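Local coordinates for protein phosphinothricin N-acetyltransferase (Brucella ovis, PDB 5DWM) that binds acetyl-CoA and probably transfers its acetyl group to an acceptor, as other acyltransferases of the GNAT family do, at residues D68-G73 with A97-G102; L126-D131 with L164-M169. All coordinates share one frame; numbering follows the deposited sequence.

Interaction 1 (D68-G73 with A97-G102)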
loop_
_atom_site.group_PDB
_atom_site.type_symbol
_atom_site.label_atom_id
_atom_site.label_comp_id
_atom_site.label_asym_id
_atom_site.label_seq_id
_atom_site.Cartn_x
_atom_site.Cartn_y
_atom_site.Cartn_z
ATOM N N ASP A 68 34.931 6.541 -3.087
ATOM C CA ASP A 68 35.785 7.662 -2.687
ATOM C C ASP A 68 35.346 8.255 -1.348
ATOM O O ASP A 68 35.362 9.470 -1.143
ATOM C CB ASP A 68 35.879 8.730 -3.779
ATOM C CG ASP A 68 37.095 9.630 -3.614
ATOM O OD1 ASP A 68 38.087 9.186 -2.994
ATOM O OD2 ASP A 68 37.060 10.779 -4.105
ATOM N N GLY A 69 34.941 7.385 -0.427
ATOM C CA GLY A 69 34.525 7.823 0.887
ATOM C C GLY A 69 33.171 8.496 0.967
ATOM O O GLY A 69 32.762 8.869 2.071
ATOM N N ARG A 70 32.468 8.669 -0.155
ATOM C CA ARG A 70 31.161 9.313 -0.195
ATOM C C ARG A 70 30.082 8.252 -0.344
ATOM O O ARG A 70 30.230 7.319 -1.137
ATOM C CB ARG A 70 31.049 10.216 -1.423
ATOM C CG ARG A 70 31.606 11.612 -1.297
ATOM C CD ARG A 70 31.257 12.399 -2.560
ATOM N NE ARG A 70 29.829 12.325 -2.877
ATOM C CZ ARG A 70 29.300 12.685 -4.044
ATOM N NH1 ARG A 70 30.080 13.140 -5.013
ATOM N NH2 ARG A 70 27.989 12.586 -4.248
ATOM N N VAL A 71 28.978 8.415 0.382
ATOM C CA VAL A 71 27.791 7.601 0.136
ATOM C C VAL A 71 27.066 8.159 -1.083
ATOM O O VAL A 71 26.678 9.333 -1.102
ATOM C CB VAL A 71 26.875 7.567 1.365
ATOM C CG1 VAL A 71 25.466 7.091 0.979
ATOM C CG2 VAL A 71 27.487 6.667 2.427
ATOM N N LEU A 72 26.893 7.321 -2.104
ATOM C CA LEU A 72 26.309 7.739 -3.371
ATOM C C LEU A 72 24.860 7.309 -3.535
ATOM O O LEU A 72 24.190 7.775 -4.466
ATOM C CB LEU A 72 27.121 7.175 -4.540
ATOM C CG LEU A 72 28.603 7.557 -4.552
ATOM C CD1 LEU A 72 29.254 7.029 -5.801
ATOM C CD2 LEU A 72 28.747 9.062 -4.469
ATOM N N GLY A 73 24.363 6.432 -2.674
ATOM C CA GLY A 73 22.988 5.978 -2.773
ATOM C C GLY A 73 22.717 5.010 -1.648
ATOM O O GLY A 73 23.633 4.565 -0.951
ATOM N N ALA A 97 22.205 9.612 -5.228
ATOM C CA ALA A 97 22.623 11.012 -5.258
ATOM C C ALA A 97 22.529 11.555 -6.682
ATOM O O ALA A 97 22.839 10.836 -7.642
ATOM C CB ALA A 97 24.062 11.156 -4.752
ATOM N N PRO A 98 22.114 12.814 -6.861
ATOM C CA PRO A 98 21.956 13.338 -8.228
ATOM C C PRO A 98 23.211 13.237 -9.069
ATOM O O PRO A 98 23.133 12.896 -10.256
ATOM C CB PRO A 98 21.542 14.798 -7.995
ATOM C CG PRO A 98 20.886 14.785 -6.662
ATOM C CD PRO A 98 21.662 13.782 -5.848
ATOM N N ASP A 99 24.373 13.505 -8.490
ATOM C CA ASP A 99 25.599 13.461 -9.275
ATOM C C ASP A 99 26.134 12.049 -9.479
ATOM O O ASP A 99 27.179 11.885 -10.115
ATOM C CB ASP A 99 26.663 14.372 -8.662
ATOM C CG ASP A 99 26.956 14.043 -7.217
ATOM O OD1 ASP A 99 26.073 13.482 -6.529
ATOM O OD2 ASP A 99 28.077 14.359 -6.762
ATOM N N ALA A 100 25.441 11.031 -8.972
ATOM C CA ALA A 100 25.854 9.646 -9.147
ATOM C C ALA A 100 24.917 8.865 -10.058
ATOM O O ALA A 100 25.073 7.650 -10.198
ATOM C CB ALA A 100 25.990 8.948 -7.789
ATOM N N LYS A 101 23.948 9.528 -10.680
ATOM C CA LYS A 101 22.986 8.814 -11.504
ATOM C C LYS A 101 23.604 8.417 -12.842
ATOM O O LYS A 101 24.538 9.055 -13.341
ATOM C CB LYS A 101 21.714 9.643 -11.685
ATOM C CG LYS A 101 20.885 9.709 -10.399
ATOM C CD LYS A 101 19.719 10.674 -10.493
ATOM C CE LYS A 101 18.920 10.678 -9.192
ATOM N NZ LYS A 101 17.805 11.660 -9.230
ATOM N N GLY A 102 23.092 7.328 -13.409
ATOM C CA GLY A 102 23.618 6.811 -14.655
ATOM C C GLY A 102 24.914 6.045 -14.532
ATOM O O GLY A 102 25.553 5.771 -15.552
#
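L72 and A97 join the two segments through one backbone hydrogen bond, from A97 N to L72 O (2.8 Å), nearly straight at 172°. Beyond it the second chain leaves the strand direction: A100 N bonds back to A97 O, curling 98-100 into a short 3-10 turn, which P98, with its fixed phi, suits well. The turn brings A100 over L72, and A100 CB meets L72 CB at 3.9 Å; a methyl group is small enough to let the turn settle this close to the strand.

At the exposed ends of the side chains, R70 and D99 reach tip to tip in a salt bridge. NH1 of R70 lies 2.9 Å from OD2 of D99, and NH2 of R70 bonds to both carboxylate oxygens, so OD2 accepts twice. The two planes are only 14° apart, an end-on bidentate grip. A bend in the arginine chain at chi3 (52°) swings the guanidinium to the carboxylate. CD2 of L72 lies over one guanidinium face, displaced from its centre.

On the other edge of strand 70-79, L72 and G73 bond to A65 of strand 62-67, while V71 and A97 rest on T22 and I26 of helix 20-33. The 3-10 turn leads through G102, an acetyl-CoA-binding residue, toward helix 105-119.

Interaction 2 (L126-D131 with L164-M169)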
loop_
_atom_site.group_PDB
_atom_site.type_symbol
_atom_site.label_atom_id
_atom_site.label_comp_id
_atom_site.label_asym_id
_atom_site.label_seq_id
_atom_site.Cartn_x
_atom_site.Cartn_y
_atom_site.Cartn_z
ATOM N N LEU A 126 8.358 -6.225 -3.916
ATOM C CA LEU A 126 7.475 -5.310 -4.630
ATOM C C LEU A 126 8.129 -3.940 -4.756
ATOM O O LEU A 126 8.666 -3.416 -3.778
ATOM C CB LEU A 126 6.163 -5.162 -3.854
ATOM C CG LEU A 126 5.075 -4.266 -4.458
ATOM C CD1 LEU A 126 4.435 -4.939 -5.663
ATOM C CD2 LEU A 126 4.011 -3.918 -3.418
ATOM N N ALA A 127 8.061 -3.352 -5.946
ATOM C CA ALA A 127 8.455 -1.964 -6.167
ATOM C C ALA A 127 7.204 -1.126 -6.376
ATOM O O ALA A 127 6.364 -1.462 -7.214
ATOM C CB ALA A 127 9.369 -1.831 -7.390
ATOM N N VAL A 128 7.078 -0.049 -5.603
ATOM C CA VAL A 128 5.963 0.886 -5.709
ATOM C C VAL A 128 6.576 2.179 -6.230
ATOM O O VAL A 128 7.116 2.978 -5.458
ATOM C CB VAL A 128 5.290 1.084 -4.338
ATOM C CG1 VAL A 128 4.110 2.051 -4.451
ATOM C CG2 VAL A 128 4.809 -0.243 -3.792
ATOM N N ILE A 129 6.537 2.370 -7.542
ATOM C CA ILE A 129 7.337 3.393 -8.214
ATOM C C ILE A 129 6.468 4.627 -8.428
ATOM O O ILE A 129 5.517 4.605 -9.219
ATOM C CB ILE A 129 7.919 2.867 -9.533
ATOM C CG1 ILE A 129 8.767 1.612 -9.267
ATOM C CG2 ILE A 129 8.722 3.972 -10.247
ATOM C CD1 ILE A 129 9.275 0.933 -10.526
ATOM N N GLY A 130 6.792 5.705 -7.719
ATOM C CA GLY A 130 6.049 6.937 -7.888
ATOM C C GLY A 130 6.361 7.609 -9.210
ATOM O O GLY A 130 7.487 7.566 -9.707
ATOM N N ASP A 131 5.340 8.254 -9.777
ATOM C CA ASP A 131 5.453 8.949 -11.064
ATOM C C ASP A 131 6.065 8.044 -12.133
ATOM O O ASP A 131 7.045 8.395 -12.794
ATOM C CB ASP A 131 6.221 10.266 -10.921
ATOM C CG ASP A 131 6.153 11.137 -12.174
ATOM O OD1 ASP A 131 5.350 10.837 -13.082
ATOM O OD2 ASP A 131 6.905 12.130 -12.251
ATOM N N LEU A 164 0.341 12.188 -11.014
ATOM C CA LEU A 164 1.376 11.169 -11.088
ATOM C C LEU A 164 0.719 9.806 -10.982
ATOM O O LEU A 164 -0.271 9.648 -10.268
ATOM C CB LEU A 164 2.336 11.302 -9.904
ATOM C CG LEU A 164 2.840 12.711 -9.571
ATOM C CD1 LEU A 164 3.723 12.673 -8.326
ATOM C CD2 LEU A 164 3.590 13.320 -10.748
ATOM N N ASP A 165 1.296 8.816 -11.666
ATOM C CA ASP A 165 0.833 7.438 -11.581
ATOM C C ASP A 165 1.813 6.623 -10.753
ATOM O O ASP A 165 3.017 6.878 -10.773
ATOM C CB ASP A 165 0.751 6.780 -12.964
ATOM C CG ASP A 165 -0.257 7.447 -13.890
ATOM O OD1 ASP A 165 -1.069 8.282 -13.443
ATOM O OD2 ASP A 165 -0.240 7.121 -15.091
ATOM N N THR A 166 1.305 5.609 -10.058
ATOM C CA THR A 166 2.159 4.662 -9.345
ATOM C C THR A 166 2.286 3.401 -10.186
ATOM O O THR A 166 1.280 2.746 -10.470
ATOM C CB THR A 166 1.531 4.285 -8.008
ATOM O OG1 THR A 166 1.425 5.438 -7.176
ATOM C CG2 THR A 166 2.375 3.214 -7.309
ATOM N N VAL A 167 3.511 3.057 -10.580
ATOM C CA VAL A 167 3.776 1.815 -11.302
ATOM C C VAL A 167 4.198 0.743 -10.303
ATOM O O VAL A 167 5.113 0.959 -9.498
ATOM C CB VAL A 167 4.836 2.030 -12.399
ATOM C CG1 VAL A 167 5.445 0.694 -12.830
ATOM C CG2 VAL A 167 4.205 2.768 -13.592
ATOM N N LEU A 168 3.522 -0.401 -10.331
ATOM C CA LEU A 168 3.843 -1.515 -9.446
ATOM C C LEU A 168 4.568 -2.610 -10.220
ATOM O O LEU A 168 4.167 -2.958 -11.338
ATOM C CB LEU A 168 2.571 -2.103 -8.828
ATOM C CG LEU A 168 1.685 -1.090 -8.111
ATOM C CD1 LEU A 168 0.344 -1.714 -7.904
ATOM C CD2 LEU A 168 2.295 -0.712 -6.788
ATOM N N MET A 169 5.638 -3.152 -9.622
ATOM C CA MET A 169 6.400 -4.246 -10.214
ATOM C C MET A 169 6.763 -5.247 -9.124
ATOM O O MET A 169 6.901 -4.885 -7.953
ATOM C CB MET A 169 7.682 -3.738 -10.890
ATOM C CG MET A 169 7.445 -2.566 -11.838
ATOM S SD MET A 169 8.913 -2.098 -12.770
ATOM C CE MET A 169 9.112 -3.539 -13.820
HETATM O O HOH W 1 3.351 9.270 -13.671
#
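A127 and I129 pair with M169 and V167 in antiparallel register, the local strand axes 4.7 Å apart at 166°. Each is a hydrogen-bonded pair, so the backbone N-H and C=O of all four residues are satisfied across the strands: A127 N gives to M169 O at 2.8 Å and M169 N returns to A127 O, while I129 N gives to V167 O at 2.8 Å and V167 N returns to I129 O. L168 CA, between the pairs, and T166 CA, beyond V167, also approach A127 O and I129 O, in CA-H...O contacts.

Beyond I129, D131 N comes near D165 O at a poor angle for a bond. A water links the two residues, donating to D131 OD1 at 2.6 Å and accepting from D165 N at 2.9 Å. The backbone of D165 also bonds with G132, G130 O accepts from N135 ND2, and the Y38 hydroxyl makes a weak bond with D131 N. D131 OD2 forms a salt bridge with R162; D165 forms salt bridges with R152 and with R177 of the second subunit, its OD1 also accepts from G155 N, and T166 OG1 bonds to S156.

The small A127 CB faces M169 CB, and the methionine, extended at chi2 (-173°), carries SD to I129 CD1 (3.8 Å) under helix 136-144. On the reverse face V128 CG1 packs on T166 CG2 at 3.5 Å and V128 CG2 on L168 CD2; beta-branched V128 and T166 suit an extended chain, while L168 reaches across with its longer side chain. This face meets the second subunit, L168 against its own counterpart. L164 CD2 packs on the carboxylate carbon CG of D131 (3.7 Å).

Such pairing, with strand 162-172 inserted between 124-129 and 148-159, is the C-terminal half of the GNAT sheet, here also a dimer surface.

Interaction 1 closes before interaction 2 opens along the chain, and both reach the same seven-stranded mixed sheet of the GNAT domain. Their centres lie about 23 Å apart, and their nearest atoms about 11 Å, so they do not touch. Interaction 1 fixes the end of strand 89-96 where the chain turns into the acetyl-CoA-binding loop before helix 105-119. Interaction 2 lies on the far side of strand 89-96, which runs parallel to strand 124-129 and connects to it through that helix. The cofactor-binding residues I94 and I96 thus sit on the strand between the two regions: one holds the start of the loop, the other contributes side chains to the subunit interface.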